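Local coordinates for KLLA0A11308p (Kluyveromyces lactis, PDB 6AM0), which contributes its Sm-like (LSm) domain to the Edc1-Dcp1-Dcp2-Edc3 mRNA decapping complex and probably binds mRNA, at residues D[5-11]-D[57-63]; D[28-34]-D[45-51]. One frame throughout, in Å; residues are numbered along the deposited sequence.

Contact 1. Residues D[5-11]-D[57-63]; sequences KGYQIEI and LKVLKLP
Residues 5-11 and 57-63 illustrate how terminal strands zip together and adapt where the pairing frays. Strands 8-11 and 57-59 run antiparallel, their axes 4.9 Å apart at 154°. Glu10 and Lys58 form the hydrogen-bonded pair, with Glu10 N to Lys58 O and Lys58 N to Glu10 O both 2.9 Å; Ile9-Val59 and Ile11-Leu57 are the flanking non-hydrogen-bonded pairs. At Gln8 the register slips: Leu60 N reaches Gln8 O and Gln8 N reaches Lys61 O, each at 2.9 Å, a beta bulge with Leu60 at phi/psi -108/-57°. Leu60 O is hydrogen-bonded by a basic side chain of the KLLA0F23980p chain, so this bulged end faces that partner.

Ile9 (chi1 and chi2 both m), Ile11 (chi1 p), Leu57 (chi1 t) and Val59 (chi1 p) share the apolar face; Ile9 CD1 meets Val59 CG2 at 3.7 Å and Ile11 CG2 meets Leu57 CD1 at 3.6 Å. Gln8 (t,p) sets its CB 3.5 Å from Lys61 CB while its end leads away. Glu10 (t,t) lies on the other face, where Leu60 (m,t) brings its CD1 3.2 Å from Glu10 OE1. Tyr7 (chi1 m) lays a ring face over Pro63 CD, 3.9 Å from the centroid, in a CH-pi contact. At Gly6 (101/-14°) a CB would collide with Pro63 and, independently, with Lys5 O. Strand 18-26 hydrogen-bonds the other edge of 5-11, making this the first-to-last strand pairing characteristic of the Sm fold.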
loop_
_atom_site.group_PDB
_atom_site.type_symbol
_atom_site.label_atom_id
_atom_site.label_comp_id
_atom_site.label_asym_id
_atom_site.label_seq_id
_atom_site.Cartn_x
_atom_site.Cartn_y
_atom_site.Cartn_z
ATOM N N LYS D 5 14.963 11.687 -4.681
ATOM C CA LYS D 5 15.909 11.198 -5.669
ATOM C C LYS D 5 16.502 9.867 -5.228
ATOM O O LYS D 5 16.926 9.709 -4.079
ATOM C CB LYS D 5 17.001 12.246 -5.866
ATOM C CG LYS D 5 16.464 13.481 -6.571
ATOM C CD LYS D 5 17.235 14.737 -6.205
ATOM C CE LYS D 5 16.485 15.979 -6.665
ATOM N NZ LYS D 5 17.349 17.188 -6.678
ATOM N N GLY D 6 16.515 8.908 -6.149
ATOM C CA GLY D 6 16.967 7.561 -5.884
ATOM C C GLY D 6 15.851 6.559 -5.678
ATOM O O GLY D 6 16.118 5.351 -5.692
ATOM N N TYR D 7 14.620 7.022 -5.477
ATOM C CA TYR D 7 13.495 6.114 -5.321
ATOM C C TYR D 7 13.163 5.444 -6.650
ATOM O O TYR D 7 13.194 6.076 -7.710
ATOM C CB TYR D 7 12.278 6.872 -4.787
ATOM C CG TYR D 7 12.317 7.118 -3.293
ATOM C CD1 TYR D 7 13.348 7.850 -2.720
ATOM C CD2 TYR D 7 11.318 6.638 -2.458
ATOM C CE1 TYR D 7 13.394 8.087 -1.357
ATOM C CE2 TYR D 7 11.356 6.870 -1.091
ATOM C CZ TYR D 7 12.396 7.597 -0.547
ATOM O OH TYR D 7 12.445 7.835 0.808
ATOM N N GLN D 8 12.810 4.162 -6.581
ATOM C CA GLN D 8 12.410 3.398 -7.756
ATOM C C GLN D 8 10.937 3.664 -8.051
ATOM O O GLN D 8 10.083 3.460 -7.182
ATOM C CB GLN D 8 12.667 1.913 -7.512
ATOM C CG GLN D 8 12.522 0.994 -8.716
ATOM C CD GLN D 8 13.396 1.391 -9.892
ATOM O OE1 GLN D 8 14.340 2.168 -9.754
ATOM N NE2 GLN D 8 13.097 0.833 -11.058
ATOM N N ILE D 9 10.632 4.106 -9.272
ATOM C CA ILE D 9 9.318 4.652 -9.597
ATOM C C ILE D 9 8.747 3.923 -10.807
ATOM O O ILE D 9 9.486 3.549 -11.726
ATOM C CB ILE D 9 9.394 6.174 -9.864
ATOM C CG1 ILE D 9 10.020 6.902 -8.672
ATOM C CG2 ILE D 9 8.019 6.756 -10.171
ATOM C CD1 ILE D 9 9.308 6.661 -7.361
ATOM N N GLU D 10 7.426 3.718 -10.796
ATOM C CA GLU D 10 6.688 3.157 -11.921
ATOM C C GLU D 10 5.436 3.995 -12.144
ATOM O O GLU D 10 4.670 4.232 -11.206
ATOM C CB GLU D 10 6.325 1.691 -11.662
ATOM C CG GLU D 10 6.017 0.882 -12.910
ATOM C CD GLU D 10 6.072 -0.613 -12.655
ATOM O OE1 GLU D 10 6.405 -1.010 -11.517
ATOM O OE2 GLU D 10 5.786 -1.390 -13.591
ATOM N N ILE D 11 5.236 4.443 -13.386
ATOM C CA ILE D 11 4.175 5.370 -13.754
ATOM C C ILE D 11 3.369 4.752 -14.889
ATOM O O ILE D 11 3.814 3.819 -15.559
ATOM C CB ILE D 11 4.725 6.763 -14.151
ATOM C CG1 ILE D 11 5.654 6.679 -15.369
ATOM C CG2 ILE D 11 5.462 7.402 -12.986
ATOM C CD1 ILE D 11 5.008 7.066 -16.688
ATOM N N LEU D 57 0.743 6.797 -10.468
ATOM C CA LEU D 57 2.146 6.624 -10.121
ATOM C C LEU D 57 2.234 5.782 -8.854
ATOM O O LEU D 57 1.460 5.988 -7.916
ATOM C CB LEU D 57 2.830 7.987 -9.924
ATOM C CG LEU D 57 4.241 8.101 -9.341
ATOM C CD1 LEU D 57 4.951 9.286 -9.967
ATOM C CD2 LEU D 57 4.215 8.259 -7.827
ATOM N N LYS D 58 3.183 4.848 -8.818
ATOM C CA LYS D 58 3.409 4.065 -7.611
ATOM C C LYS D 58 4.905 3.785 -7.502
ATOM O O LYS D 58 5.632 3.809 -8.499
ATOM C CB LYS D 58 2.548 2.793 -7.615
ATOM C CG LYS D 58 2.148 2.303 -6.226
ATOM C CD LYS D 58 1.968 0.798 -6.151
ATOM C CE LYS D 58 1.821 0.340 -4.706
ATOM N NZ LYS D 58 1.483 -1.105 -4.616
ATOM N N VAL D 59 5.362 3.507 -6.279
ATOM C CA VAL D 59 6.783 3.417 -5.953
ATOM C C VAL D 59 7.119 1.992 -5.528
ATOM O O VAL D 59 6.345 1.344 -4.813
ATOM C CB VAL D 59 7.167 4.430 -4.850
ATOM C CG1 VAL D 59 6.338 4.205 -3.614
ATOM C CG2 VAL D 59 8.640 4.328 -4.507
ATOM N N LEU D 60 8.281 1.503 -5.975
ATOM C CA LEU D 60 8.691 0.121 -5.756
ATOM C C LEU D 60 9.818 -0.020 -4.741
ATOM O O LEU D 60 9.671 -0.756 -3.761
ATOM C CB LEU D 60 9.126 -0.507 -7.086
ATOM C CG LEU D 60 8.232 -0.343 -8.313
ATOM C CD1 LEU D 60 8.914 -0.949 -9.530
ATOM C CD2 LEU D 60 6.874 -0.979 -8.081
ATOM N N LYS D 61 10.957 0.630 -4.961
ATOM C CA LYS D 61 12.117 0.444 -4.105
ATOM C C LYS D 61 12.591 1.775 -3.534
ATOM O O LYS D 61 12.299 2.849 -4.065
ATOM C CB LYS D 61 13.277 -0.225 -4.862
ATOM C CG LYS D 61 12.894 -1.434 -5.703
ATOM C CD LYS D 61 13.239 -2.739 -5.000
ATOM C CE LYS D 61 13.270 -3.905 -5.981
ATOM N NZ LYS D 61 11.968 -4.094 -6.678
ATOM N N LEU D 62 13.323 1.675 -2.438
ATOM C CA LEU D 62 14.034 2.787 -1.822
ATOM C C LEU D 62 15.412 2.919 -2.450
ATOM O O LEU D 62 15.888 2.013 -3.138
ATOM C CB LEU D 62 14.130 2.558 -0.315
ATOM C CG LEU D 62 13.023 3.135 0.573
ATOM C CD1 LEU D 62 11.644 2.751 0.071
ATOM C CD2 LEU D 62 13.206 2.683 2.016
ATOM N N PRO D 63 16.088 4.048 -2.256
ATOM C CA PRO D 63 17.440 4.188 -2.800
ATOM C C PRO D 63 18.407 3.289 -2.052
ATOM O O PRO D 63 18.265 3.098 -0.835
ATOM C CB PRO D 63 17.763 5.672 -2.566
ATOM C CG PRO D 63 16.879 6.069 -1.433
ATOM C CD PRO D 63 15.609 5.311 -1.667
#

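Contact 2. Residues D[28-34]-D[45-51]; sequences PKSLTLT and PVFKIKA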
loop_
_atom_site.group_PDB
_atom_site.type_symbol
_atom_site.label_atom_id
_atom_site.label_comp_id
_atom_site.label_asym_id
_atom_site.label_seq_id
_atom_site.Cartn_x
_atom_site.Cartn_y
_atom_site.Cartn_z
ATOM N N PRO D 28 6.513 20.340 -9.358
ATOM C CA PRO D 28 5.062 20.248 -9.590
ATOM C C PRO D 28 4.624 20.034 -11.032
ATOM O O PRO D 28 3.509 19.555 -11.266
ATOM C CB PRO D 28 4.557 21.594 -9.062
ATOM C CG PRO D 28 5.482 21.881 -7.937
ATOM C CD PRO D 28 6.837 21.430 -8.418
ATOM N N LYS D 29 5.460 20.381 -12.008
ATOM C CA LYS D 29 5.041 20.308 -13.401
ATOM C C LYS D 29 5.684 19.172 -14.185
ATOM O O LYS D 29 5.082 18.687 -15.146
ATOM C CB LYS D 29 5.329 21.643 -14.109
ATOM C CG LYS D 29 4.922 21.685 -15.571
ATOM C CD LYS D 29 4.882 23.106 -16.106
ATOM C CE LYS D 29 4.316 23.132 -17.518
ATOM N NZ LYS D 29 4.074 24.517 -18.009
ATOM N N SER D 30 6.877 18.722 -13.802
ATOM C CA SER D 30 7.611 17.752 -14.601
ATOM C C SER D 30 8.289 16.734 -13.693
ATOM O O SER D 30 8.556 16.992 -12.517
ATOM C CB SER D 30 8.643 18.433 -15.510
ATOM O OG SER D 30 9.519 17.486 -16.097
ATOM N N LEU D 31 8.569 15.568 -14.273
ATOM C CA LEU D 31 9.201 14.445 -13.594
ATOM C C LEU D 31 10.273 13.862 -14.503
ATOM O O LEU D 31 10.009 13.593 -15.679
ATOM C CB LEU D 31 8.163 13.374 -13.243
ATOM C CG LEU D 31 8.627 11.936 -12.999
ATOM C CD1 LEU D 31 9.339 11.790 -11.665
ATOM C CD2 LEU D 31 7.444 10.988 -13.086
ATOM N N THR D 32 11.475 13.672 -13.960
ATOM C CA THR D 32 12.608 13.150 -14.714
ATOM C C THR D 32 13.060 11.821 -14.124
ATOM O O THR D 32 13.165 11.676 -12.904
ATOM C CB THR D 32 13.781 14.142 -14.715
ATOM O OG1 THR D 32 13.345 15.400 -15.247
ATOM C CG2 THR D 32 14.939 13.612 -15.553
ATOM N N LEU D 33 13.336 10.859 -15.004
ATOM C CA LEU D 33 13.783 9.523 -14.641
ATOM C C LEU D 33 15.070 9.196 -15.383
ATOM O O LEU D 33 15.368 9.766 -16.433
ATOM C CB LEU D 33 12.725 8.461 -14.977
ATOM C CG LEU D 33 11.350 8.576 -14.326
ATOM C CD1 LEU D 33 10.366 7.651 -15.027
ATOM C CD2 LEU D 33 11.431 8.264 -12.841
ATOM N N THR D 34 15.833 8.265 -14.820
ATOM C CA THR D 34 16.996 7.697 -15.479
ATOM C C THR D 34 16.821 6.190 -15.622
ATOM O O THR D 34 16.117 5.551 -14.826
ATOM C CB THR D 34 18.297 8.007 -14.720
ATOM O OG1 THR D 34 18.168 7.605 -13.353
ATOM C CG2 THR D 34 18.614 9.494 -14.785
ATOM N N PRO D 45 18.248 6.304 -21.251
ATOM C CA PRO D 45 19.051 6.733 -20.096
ATOM C C PRO D 45 18.444 7.899 -19.337
ATOM O O PRO D 45 18.616 7.975 -18.116
ATOM C CB PRO D 45 20.400 7.112 -20.725
ATOM C CG PRO D 45 20.418 6.407 -22.049
ATOM C CD PRO D 45 18.995 6.427 -22.512
ATOM N N VAL D 46 17.749 8.811 -20.016
ATOM C CA VAL D 46 17.073 9.936 -19.375
ATOM C C VAL D 46 15.698 10.091 -20.010
ATOM O O VAL D 46 15.576 10.099 -21.239
ATOM C CB VAL D 46 17.875 11.248 -19.500
ATOM C CG1 VAL D 46 17.079 12.413 -18.936
ATOM C CG2 VAL D 46 19.206 11.134 -18.785
ATOM N N PHE D 47 14.665 10.220 -19.177
ATOM C CA PHE D 47 13.282 10.330 -19.630
ATOM C C PHE D 47 12.588 11.457 -18.879
ATOM O O PHE D 47 12.496 11.416 -17.650
ATOM C CB PHE D 47 12.548 9.004 -19.413
ATOM C CG PHE D 47 11.087 9.055 -19.740
ATOM C CD1 PHE D 47 10.657 9.094 -21.053
ATOM C CD2 PHE D 47 10.141 9.027 -18.730
ATOM C CE1 PHE D 47 9.311 9.134 -21.349
ATOM C CE2 PHE D 47 8.794 9.059 -19.022
ATOM C CZ PHE D 47 8.378 9.112 -20.333
ATOM N N LYS D 48 12.079 12.445 -19.613
ATOM C CA LYS D 48 11.402 13.600 -19.033
ATOM C C LYS D 48 9.930 13.574 -19.428
ATOM O O LYS D 48 9.604 13.470 -20.616
ATOM C CB LYS D 48 12.071 14.906 -19.473
ATOM C CG LYS D 48 13.505 15.050 -18.959
ATOM C CD LYS D 48 14.005 16.489 -19.005
ATOM C CE LYS D 48 14.640 16.831 -20.343
ATOM N NZ LYS D 48 15.213 18.209 -20.341
ATOM N N ILE D 49 9.048 13.702 -18.434
ATOM C CA ILE D 49 7.607 13.556 -18.620
ATOM C C ILE D 49 6.889 14.662 -17.858
ATOM O O ILE D 49 7.383 15.168 -16.847
ATOM C CB ILE D 49 7.128 12.158 -18.152
ATOM C CG1 ILE D 49 5.636 11.947 -18.419
ATOM C CG2 ILE D 49 7.426 11.959 -16.675
ATOM C CD1 ILE D 49 5.262 11.930 -19.875
ATOM N N LYS D 50 5.711 15.040 -18.347
ATOM C CA LYS D 50 4.924 16.098 -17.733
ATOM C C LYS D 50 3.768 15.499 -16.945
ATOM O O LYS D 50 3.184 14.487 -17.347
ATOM C CB LYS D 50 4.384 17.056 -18.796
ATOM C CG LYS D 50 5.305 17.208 -19.994
ATOM C CD LYS D 50 4.682 18.078 -21.076
ATOM C CE LYS D 50 4.694 19.546 -20.682
ATOM N NZ LYS D 50 6.062 20.024 -20.336
ATOM N N ALA D 51 3.433 16.141 -15.823
ATOM C CA ALA D 51 2.352 15.660 -14.970
ATOM C C ALA D 51 1.010 15.609 -15.689
ATOM O O ALA D 51 0.088 14.940 -15.211
ATOM C CB ALA D 51 2.246 16.538 -13.722
#
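Neighbouring strands of a curled Sm-fold sheet can pair in perfect alternation, as the antiparallel strands 30-33 and 46-50 do (axes 4.7 Å apart at 164°). Ahead of the strand, Lys29 already engages its partner: its O accepts Ala51 N at 3.1 Å. Ser30 then faces Lys50 in a non-hydrogen-bonded pair; its OG is hydrogen-bonded to the backbone of the bound peptide, which Lys48 NZ also reaches through a weak hydrogen bond. Leu31 turns to the other face and forms a hydrogen-bonded pair with Ile49: Leu31 N to Ile49 O and Ile49 N to Leu31 O are both 2.9 Å, while Leu31 CD2 packs on Ile49 CG2 at 3.7 Å. Thr32 returns to the face of Ser30, opposite Lys48, its OG1 3.7 Å from Lys48 CG. Leu33 repeats the pattern of Leu31 against Phe47, with Leu33 N to Phe47 O at 2.8 Å and Phe47 N to Leu33 O at 2.9 Å; Leu33 CD1 approaches the edge of the Phe47 ring at CD2, 4.0 Å away. At Thr34, facing Val46 in a last non-hydrogen-bonded pair, the chain turns a corner, as it does at Pro45, and a CA-H...O contact sets Thr34 CA 3.1 Å from Pro45 O.

How the contacts relate
In this Sm-like domain the first and last strands close the fold on themselves. From the N terminus, 5-11 comes first in sequence and pairs with 57-63, so contact 1 closes a loop of 45 intervening residues holding most of the domain. Contact 2 lies wholly within that loop, joining 28-34 to 45-51 across ten residues. The two do not cross. Strand 18-26 bridges them, pairing with 8-12 and with 30-33, while 43-50 is followed in sequence by 56-59. The centres of contacts 1 and 2 are about 13 Å apart, on opposite sides of the chain's centre, yet the apolar faces meet: Ile11 CG2 lies 4.1 Å from Leu31 CD2, and Ile9 CB 4.2 Å from Leu33 CD2.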